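Hemolysin BL lytic component L1 (Bacillus cereus, PDB 7NMQ) is a lytic component of the haemolysin BL enterotoxin, a ClyA-like alpha-helical pore-forming toxin that probably damages host cell membranes. Local coordinates at residues Pro174-Glu179 and Arg275-Val280; Gly267-Lys272 and Ala279-Thr284. All coordinates share one frame; numbering follows the deposited sequence. Where two conformers were deposited one is given.

Interaction 1 (Pro174-Glu179 and Arg275-Val280); sequences PQLQAE and RANQAV
L176 reaches across from the helix segment 174-179 and lays its branched end between N277 and V280 of the segment 275-280. Its CB points toward the other helix but stays back from it, with no atom of 275-280 within van der Waals contact. The branch point CG is placed anti to the backbone N (chi1 -176°), which extends the side chain toward the partner helix. There the two methyls part. CD1 turns to L281, the next residue along the partner helix, whereas CD2 does the touching within the two segments. This methyl lies 3.9 Å from CB of N277 and 4.1 Å from CG of the same residue, the leucine and asparagine side chains crossing obliquely. CD2 also approaches the backbone O of N277 at 3.8 Å, and its packing against CG1 of V280 is looser, at 4.4 Å.

The two segments run in the same general direction, their axes 10.1 Å apart at closest approach and crossing at -35°. They belong to helices 173-200 and 275-325 of the helical bundle of a ClyA-like toxin, and they meet far from the centre of this elongated molecule. One turn along, V280 makes the second point of contact. With CG1 anti to its backbone N (chi1 171°), this methyl is directed at the main chain of the partner helix, 4.2 Å from the backbone N of Q177 and 4.2 Å from its CB.

I173, just before the first segment, touches both N277 and V280, and L166 of helix 161-169 also packs on V280. At the start of the second helix, the backbone N of N277 is hydrogen-bonded to OD1 of D274.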
ATOM      1  N   PRO A 174     -23.187  21.094 -10.707  1.00 17.50           N
ATOM      2  CA  PRO A 174     -23.356  19.631 -10.744  1.00 17.65           C
ATOM      3  C   PRO A 174     -22.544  18.981 -11.867  1.00 17.66           C
ATOM      4  O   PRO A 174     -21.969  17.890 -11.631  1.00 17.56           O
ATOM      5  CB  PRO A 174     -24.873  19.507 -10.878  1.00 18.36           C
ATOM      6  CG  PRO A 174     -25.396  20.747 -10.177  1.00 18.65           C
ATOM      7  CD  PRO A 174     -24.459  21.837 -10.628  1.00 17.91           C
ATOM      8  N   GLN A 175     -22.436  19.598 -13.030  1.00 18.59           N
ATOM      9  CA  GLN A 175     -21.706  19.001 -14.176  1.00 18.44           C
ATOM     10  C   GLN A 175     -20.213  19.005 -13.821  1.00 17.11           C
ATOM     11  O   GLN A 175     -19.502  18.032 -14.117  1.00 17.59           O
ATOM     12  CB  GLN A 175     -22.030  19.739 -15.477  1.00 21.98           C
ATOM     13  CG  GLN A 175     -21.319  19.210 -16.707  1.00 28.15           C
ATOM     14  CD  GLN A 175     -21.930  19.682 -18.011  1.00 32.51           C
ATOM     15  OE1 GLN A 175     -22.685  20.660 -18.086  1.00 45.99           O
ATOM     16  NE2 GLN A 175     -21.595  18.975 -19.078  1.00 40.67           N
ATOM     17  N   LEU A 176     -19.762  20.047 -13.128  1.00 16.94           N
ATOM     18  CA  LEU A 176     -18.343  20.140 -12.733  1.00 16.13           C
ATOM     19  C   LEU A 176     -18.023  19.029 -11.728  1.00 15.43           C
ATOM     20  O   LEU A 176     -16.976  18.334 -11.873  1.00 15.99           O
ATOM     21  CB  LEU A 176     -18.060  21.516 -12.140  1.00 18.10           C
ATOM     22  CG  LEU A 176     -16.601  21.757 -11.798  1.00 19.87           C
ATOM     23  CD1 LEU A 176     -15.705  21.562 -13.023  1.00 21.92           C
ATOM     24  CD2 LEU A 176     -16.403  23.142 -11.193  1.00 20.27           C
ATOM     25  N   GLN A 177     -18.872  18.863 -10.720  0.50 15.32           N
ATOM     26  CA  GLN A 177     -18.693  17.794  -9.707  0.50 14.81           C
ATOM     27  C   GLN A 177     -18.622  16.444 -10.422  0.50 14.77           C
ATOM     28  O   GLN A 177     -17.729  15.646 -10.103  0.50 14.47           O
ATOM     29  CB  GLN A 177     -19.837  17.788  -8.702  0.50 15.38           C
ATOM     30  CG  GLN A 177     -19.731  16.612  -7.755  0.50 16.04           C
ATOM     31  CD  GLN A 177     -20.981  16.455  -6.937  0.50 17.17           C
ATOM     32  OE1 GLN A 177     -21.572  17.430  -6.504  0.50 18.72           O
ATOM     33  NE2 GLN A 177     -21.393  15.220  -6.716  0.50 18.48           N
ATOM     34  N   ALA A 178     -19.535  16.188 -11.351  1.00 15.50           N
ATOM     35  CA  ALA A 178     -19.609  14.875 -12.037  1.00 15.79           C
ATOM     36  C   ALA A 178     -18.330  14.688 -12.853  1.00 15.56           C
ATOM     37  O   ALA A 178     -17.807  13.562 -12.888  1.00 16.73           O
ATOM     38  CB  ALA A 178     -20.837  14.829 -12.893  1.00 17.82           C
ATOM     39  N   GLU A 179     -17.814  15.767 -13.452  1.00 15.23           N
ATOM     40  CA  GLU A 179     -16.596  15.689 -14.308  1.00 15.61           C
ATOM     41  C   GLU A 179     -15.411  15.279 -13.434  1.00 14.47           C
ATOM     42  O   GLU A 179     -14.643  14.394 -13.822  1.00 14.85           O
ATOM     43  CB  GLU A 179     -16.281  17.008 -15.014  1.00 17.50           C
ATOM     44  CG  GLU A 179     -15.102  16.957 -15.957  1.00 20.73           C
ATOM     45  CD  GLU A 179     -14.851  18.237 -16.737  1.00 25.15           C
ATOM     46  OE1 GLU A 179     -15.575  19.223 -16.526  1.00 30.30           O
ATOM     47  OE2 GLU A 179     -13.905  18.248 -17.523  1.00 31.12           O
ATOM     48  N   ARG A 275     -13.852  31.274  -7.329  1.00 13.50           N
ATOM     49  CA  ARG A 275     -13.604  30.751  -5.965  1.00 12.53           C
ATOM     50  C   ARG A 275     -14.609  29.623  -5.665  1.00 12.16           C
ATOM     51  O   ARG A 275     -14.229  28.610  -5.064  1.00 12.22           O
ATOM     52  CB  ARG A 275     -13.619  31.852  -4.906  1.00 13.59           C
ATOM     53  CG  ARG A 275     -13.446  31.299  -3.507  1.00 13.64           C
ATOM     54  CD  ARG A 275     -13.203  32.416  -2.515  1.00 14.30           C
ATOM     55  NE  ARG A 275     -11.977  33.156  -2.743  1.00 15.10           N
ATOM     56  CZ  ARG A 275     -11.591  34.226  -2.029  1.00 15.40           C
ATOM     57  NH1 ARG A 275     -12.378  34.714  -1.104  1.00 16.31           N
ATOM     58  NH2 ARG A 275     -10.442  34.821  -2.271  1.00 18.57           N
ATOM     59  N   ALA A 276     -15.910  29.844  -5.891  1.00 13.14           N
ATOM     60  CA  ALA A 276     -16.932  28.824  -5.586  1.00 13.00           C
ATOM     61  C   ALA A 276     -16.642  27.542  -6.371  1.00 13.10           C
ATOM     62  O   ALA A 276     -16.720  26.448  -5.792  1.00 13.68           O
ATOM     63  CB  ALA A 276     -18.305  29.347  -5.903  1.00 14.22           C
ATOM     64  N   ASN A 277     -16.327  27.660  -7.646  1.00 13.71           N
ATOM     65  CA  ASN A 277     -16.096  26.469  -8.493  1.00 13.55           C
ATOM     66  C   ASN A 277     -14.789  25.823  -8.077  1.00 13.57           C
ATOM     67  O   ASN A 277     -14.717  24.546  -8.075  1.00 14.09           O
ATOM     68  CB  ASN A 277     -16.159  26.837  -9.964  1.00 15.59           C
ATOM     69  CG  ASN A 277     -17.597  26.993 -10.419  1.00 19.40           C
ATOM     70  OD1 ASN A 277     -18.078  28.080 -10.665  1.00 26.42           O
ATOM     71  ND2 ASN A 277     -18.285  25.894 -10.614  1.00 25.04           N
ATOM     72  N   GLN A 278     -13.794  26.580  -7.663  1.00 13.20           N
ATOM     73  CA  GLN A 278     -12.549  25.973  -7.119  1.00 13.16           C
ATOM     74  C   GLN A 278     -12.876  25.151  -5.875  1.00 13.17           C
ATOM     75  O   GLN A 278     -12.244  24.122  -5.650  1.00 13.42           O
ATOM     76  CB  GLN A 278     -11.477  27.019  -6.816  1.00 13.55           C
ATOM     77  CG  GLN A 278     -10.842  27.541  -8.073  1.00 14.63           C
ATOM     78  CD  GLN A 278      -9.734  28.527  -7.828  1.00 17.49           C
ATOM     79  OE1 GLN A 278      -9.600  29.101  -6.751  1.00 21.58           O
ATOM     80  NE2 GLN A 278      -8.935  28.727  -8.848  1.00 19.04           N
ATOM     81  N   ALA A 279     -13.821  25.610  -5.069  1.00 12.52           N
ATOM     82  CA  ALA A 279     -14.205  24.889  -3.847  1.00 11.91           C
ATOM     83  C   ALA A 279     -14.886  23.584  -4.255  1.00 12.21           C
ATOM     84  O   ALA A 279     -14.639  22.578  -3.629  1.00 11.91           O
ATOM     85  CB  ALA A 279     -15.125  25.712  -2.977  1.00 13.49           C
ATOM     86  N   VAL A 280     -15.760  23.607  -5.235  1.00 12.22           N
ATOM     87  CA  VAL A 280     -16.403  22.347  -5.695  1.00 13.37           C
ATOM     88  C   VAL A 280     -15.310  21.368  -6.117  1.00 13.11           C
ATOM     89  O   VAL A 280     -15.371  20.170  -5.779  1.00 13.55           O
ATOM     90  CB  VAL A 280     -17.378  22.621  -6.834  1.00 16.04           C
ATOM     91  CG1 VAL A 280     -17.858  21.322  -7.457  1.00 17.94           C
ATOM     92  CG2 VAL A 280     -18.507  23.473  -6.316  1.00 18.27           C
TER

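Interaction 2 (Gly267-Lys272 and Ala279-Thr284); sequences GELSMK and AVLSLT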
ATOM      1  N   GLY A 267      -5.838  20.288 -12.895  1.00 14.32           N
ATOM      2  CA  GLY A 267      -5.224  21.604 -12.663  1.00 16.35           C
ATOM      3  C   GLY A 267      -5.803  22.651 -13.586  1.00 16.49           C
ATOM      4  O   GLY A 267      -6.020  23.804 -13.126  1.00 18.02           O
ATOM      5  N   GLU A 268      -6.054  22.311 -14.839  1.00 15.22           N
ATOM      6  CA  GLU A 268      -6.621  23.244 -15.836  1.00 16.98           C
ATOM      7  C   GLU A 268      -8.026  23.669 -15.402  1.00 16.00           C
ATOM      8  O   GLU A 268      -8.367  24.856 -15.472  1.00 18.40           O
ATOM      9  CB  GLU A 268      -6.689  22.604 -17.216  1.00 18.70           C
ATOM     10  CG  GLU A 268      -5.361  22.451 -17.926  1.00 25.31           C
ATOM     11  CD  GLU A 268      -5.490  22.008 -19.379  1.00 32.27           C
ATOM     12  OE1 GLU A 268      -6.592  21.479 -19.764  1.00 42.49           O
ATOM     13  OE2 GLU A 268      -4.509  22.193 -20.140  1.00 39.44           O
ATOM     14  N   LEU A 269      -8.848  22.736 -14.935  1.00 14.99           N
ATOM     15  CA  LEU A 269     -10.211  23.073 -14.467  1.00 14.98           C
ATOM     16  C   LEU A 269     -10.106  24.080 -13.316  1.00 15.82           C
ATOM     17  O   LEU A 269     -10.959  25.020 -13.203  1.00 16.36           O
ATOM     18  CB  LEU A 269     -10.952  21.822 -14.011  1.00 15.35           C
ATOM     19  CG  LEU A 269     -11.365  20.909 -15.151  1.00 16.46           C
ATOM     20  CD1 LEU A 269     -11.905  19.613 -14.601  1.00 18.40           C
ATOM     21  CD2 LEU A 269     -12.418  21.587 -16.036  1.00 18.68           C
ATOM     22  N   SER A 270      -9.190  23.839 -12.388  1.00 15.87           N
ATOM     23  CA  SER A 270      -9.005  24.711 -11.197  1.00 17.86           C
ATOM     24  C   SER A 270      -8.523  26.102 -11.626  1.00 19.25           C
ATOM     25  O   SER A 270      -9.024  27.117 -11.093  1.00 21.82           O
ATOM     26  CB  SER A 270      -8.030  24.070 -10.252  1.00 21.75           C
ATOM     27  OG  SER A 270      -8.625  22.981  -9.578  1.00 26.35           O
ATOM     28  N   MET A 271      -7.566  26.187 -12.557  1.00 19.56           N
ATOM     29  CA  MET A 271      -7.006  27.500 -13.010  1.00 24.22           C
ATOM     30  C   MET A 271      -8.118  28.399 -13.543  1.00 23.50           C
ATOM     31  O   MET A 271      -8.074  29.623 -13.309  1.00 27.02           O
ATOM     32  CB  MET A 271      -6.001  27.278 -14.141  1.00 26.35           C
ATOM     33  CG  MET A 271      -4.698  26.894 -13.622  1.00 30.35           C
ATOM     34  SD  MET A 271      -3.633  26.364 -14.960  1.00 41.96           S
ATOM     35  CE  MET A 271      -2.291  25.635 -14.019  1.00 40.12           C
ATOM     36  N   LYS A 272      -9.048  27.815 -14.288  1.00 23.26           N
ATOM     37  CA  LYS A 272     -10.078  28.613 -14.982  1.00 25.19           C
ATOM     38  C   LYS A 272     -11.282  28.902 -14.079  1.00 23.87           C
ATOM     39  O   LYS A 272     -12.072  29.790 -14.440  1.00 28.18           O
ATOM     40  CB  LYS A 272     -10.450  27.954 -16.306  1.00 31.27           C
ATOM     41  CG  LYS A 272     -11.508  26.874 -16.275  1.00 32.62           C
ATOM     42  CD  LYS A 272     -11.730  26.302 -17.652  1.00 37.02           C
ATOM     43  CE  LYS A 272     -12.569  25.046 -17.644  1.00 39.14           C
ATOM     44  NZ  LYS A 272     -12.298  24.229 -18.853  1.00 42.77           N
ATOM     45  N   ALA A 279     -13.821  25.610  -5.069  1.00 12.52           N
ATOM     46  CA  ALA A 279     -14.205  24.889  -3.847  1.00 11.91           C
ATOM     47  C   ALA A 279     -14.886  23.584  -4.255  1.00 12.21           C
ATOM     48  O   ALA A 279     -14.639  22.578  -3.629  1.00 11.91           O
ATOM     49  CB  ALA A 279     -15.125  25.712  -2.977  1.00 13.49           C
ATOM     50  N   VAL A 280     -15.760  23.607  -5.235  1.00 12.22           N
ATOM     51  CA  VAL A 280     -16.403  22.347  -5.695  1.00 13.37           C
ATOM     52  C   VAL A 280     -15.310  21.368  -6.117  1.00 13.11           C
ATOM     53  O   VAL A 280     -15.371  20.170  -5.779  1.00 13.55           O
ATOM     54  CB  VAL A 280     -17.378  22.621  -6.834  1.00 16.04           C
ATOM     55  CG1 VAL A 280     -17.858  21.322  -7.457  1.00 17.94           C
ATOM     56  CG2 VAL A 280     -18.507  23.473  -6.316  1.00 18.27           C
ATOM     57  N   LEU A 281     -14.342  21.850  -6.865  1.00 13.43           N
ATOM     58  CA  LEU A 281     -13.258  20.988  -7.352  1.00 13.56           C
ATOM     59  C   LEU A 281     -12.502  20.422  -6.168  1.00 13.07           C
ATOM     60  O   LEU A 281     -12.202  19.195  -6.135  1.00 13.54           O
ATOM     61  CB  LEU A 281     -12.344  21.794  -8.267  1.00 15.41           C
ATOM     62  CG  LEU A 281     -12.921  22.024  -9.647  1.00 18.51           C
ATOM     63  CD1 LEU A 281     -12.164  23.077 -10.396  1.00 20.22           C
ATOM     64  CD2 LEU A 281     -13.005  20.782 -10.462  1.00 22.53           C
ATOM     65  N   SER A 282     -12.069  21.271  -5.258  1.00 11.48           N
ATOM     66  CA  SER A 282     -11.164  20.804  -4.193  1.00 11.66           C
ATOM     67  C   SER A 282     -11.931  19.862  -3.262  1.00 11.46           C
ATOM     68  O   SER A 282     -11.341  18.859  -2.843  1.00 12.00           O
ATOM     69  CB  SER A 282     -10.515  21.952  -3.475  1.00 14.58           C
ATOM     70  OG  SER A 282     -11.449  22.711  -2.766  1.00 15.65           O
ATOM     71  N   LEU A 283     -13.155  20.199  -2.909  1.00 10.80           N
ATOM     72  CA  LEU A 283     -13.916  19.337  -2.002  1.00 10.74           C
ATOM     73  C   LEU A 283     -14.228  18.011  -2.671  1.00 10.31           C
ATOM     74  O   LEU A 283     -14.197  16.967  -1.955  1.00 10.89           O
ATOM     75  CB  LEU A 283     -15.200  20.029  -1.574  1.00 11.79           C
ATOM     76  CG  LEU A 283     -14.944  21.279  -0.740  1.00 13.48           C
ATOM     77  CD1 LEU A 283     -16.272  21.932  -0.499  1.00 16.65           C
ATOM     78  CD2 LEU A 283     -14.233  20.977   0.580  1.00 15.23           C
ATOM     79  N   THR A 284     -14.545  18.016  -3.943  1.00 10.68           N
ATOM     80  CA  THR A 284     -14.900  16.756  -4.635  1.00 10.66           C
ATOM     81  C   THR A 284     -13.655  15.871  -4.733  1.00 11.06           C
ATOM     82  O   THR A 284     -13.696  14.670  -4.512  1.00 10.91           O
ATOM     83  CB  THR A 284     -15.533  17.018  -5.997  1.00 11.12           C
ATOM     84  OG1 THR A 284     -16.675  17.857  -5.810  1.00 13.13           O
ATOM     85  CG2 THR A 284     -15.968  15.729  -6.651  1.00 12.15           C
TER
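L281 carries this contact from the segment 279-284, its side chain directed at L269 and S270 on the preceding helix, 247-272. Taken in order, A279 looks instead to V37 and L39, in a loop, and V280 turns its carbonyl O to T284. Next comes L281, whose CG lies beside its backbone N (chi1 -77°) and carries CD1 into the facing helix. This methyl sits 3.6 Å from the backbone O of L269, 4.0 Å from CB of L269 and 3.6 Å from OG of S270, a buried hydroxyl that also makes a weak hydrogen bond to O of I266. At the far end OG1 of T284 bonds to O of V280 at 2.7 Å, with a C=O...donor angle of 149°. The backbone N of T284 donates to the same oxygen, so two donors grip it. The two helices form a hairpin with a very short connection. I180 of helix 173-200 packs on L269, L281 and T284, while T225 of strand 225-230 touches S270, L281 and S282, and T222 of strand 217-222 also meets S270.

In the fold
Both interactions draw on helix 275-325, share A279 and V280, and have centres about 6 Å apart. Interaction 1 joins this helix to 173-200, and interaction 2 joins it to 247-272. The two meet directly where CD1 of L176 packs on CD2 of L281 at 3.8 Å. A probable hydrogen bond from NE2 of Q278 to O of S270, 2.8 Å long, ties them together once more. L269 CD1 lies 3.8 Å from OE2 of E179, so helices 173-200 and 247-272 touch each other as well. Between these two helices in sequence lie the two-stranded hairpin and most of the two predicted transmembrane segments, 194-222 and 229-250.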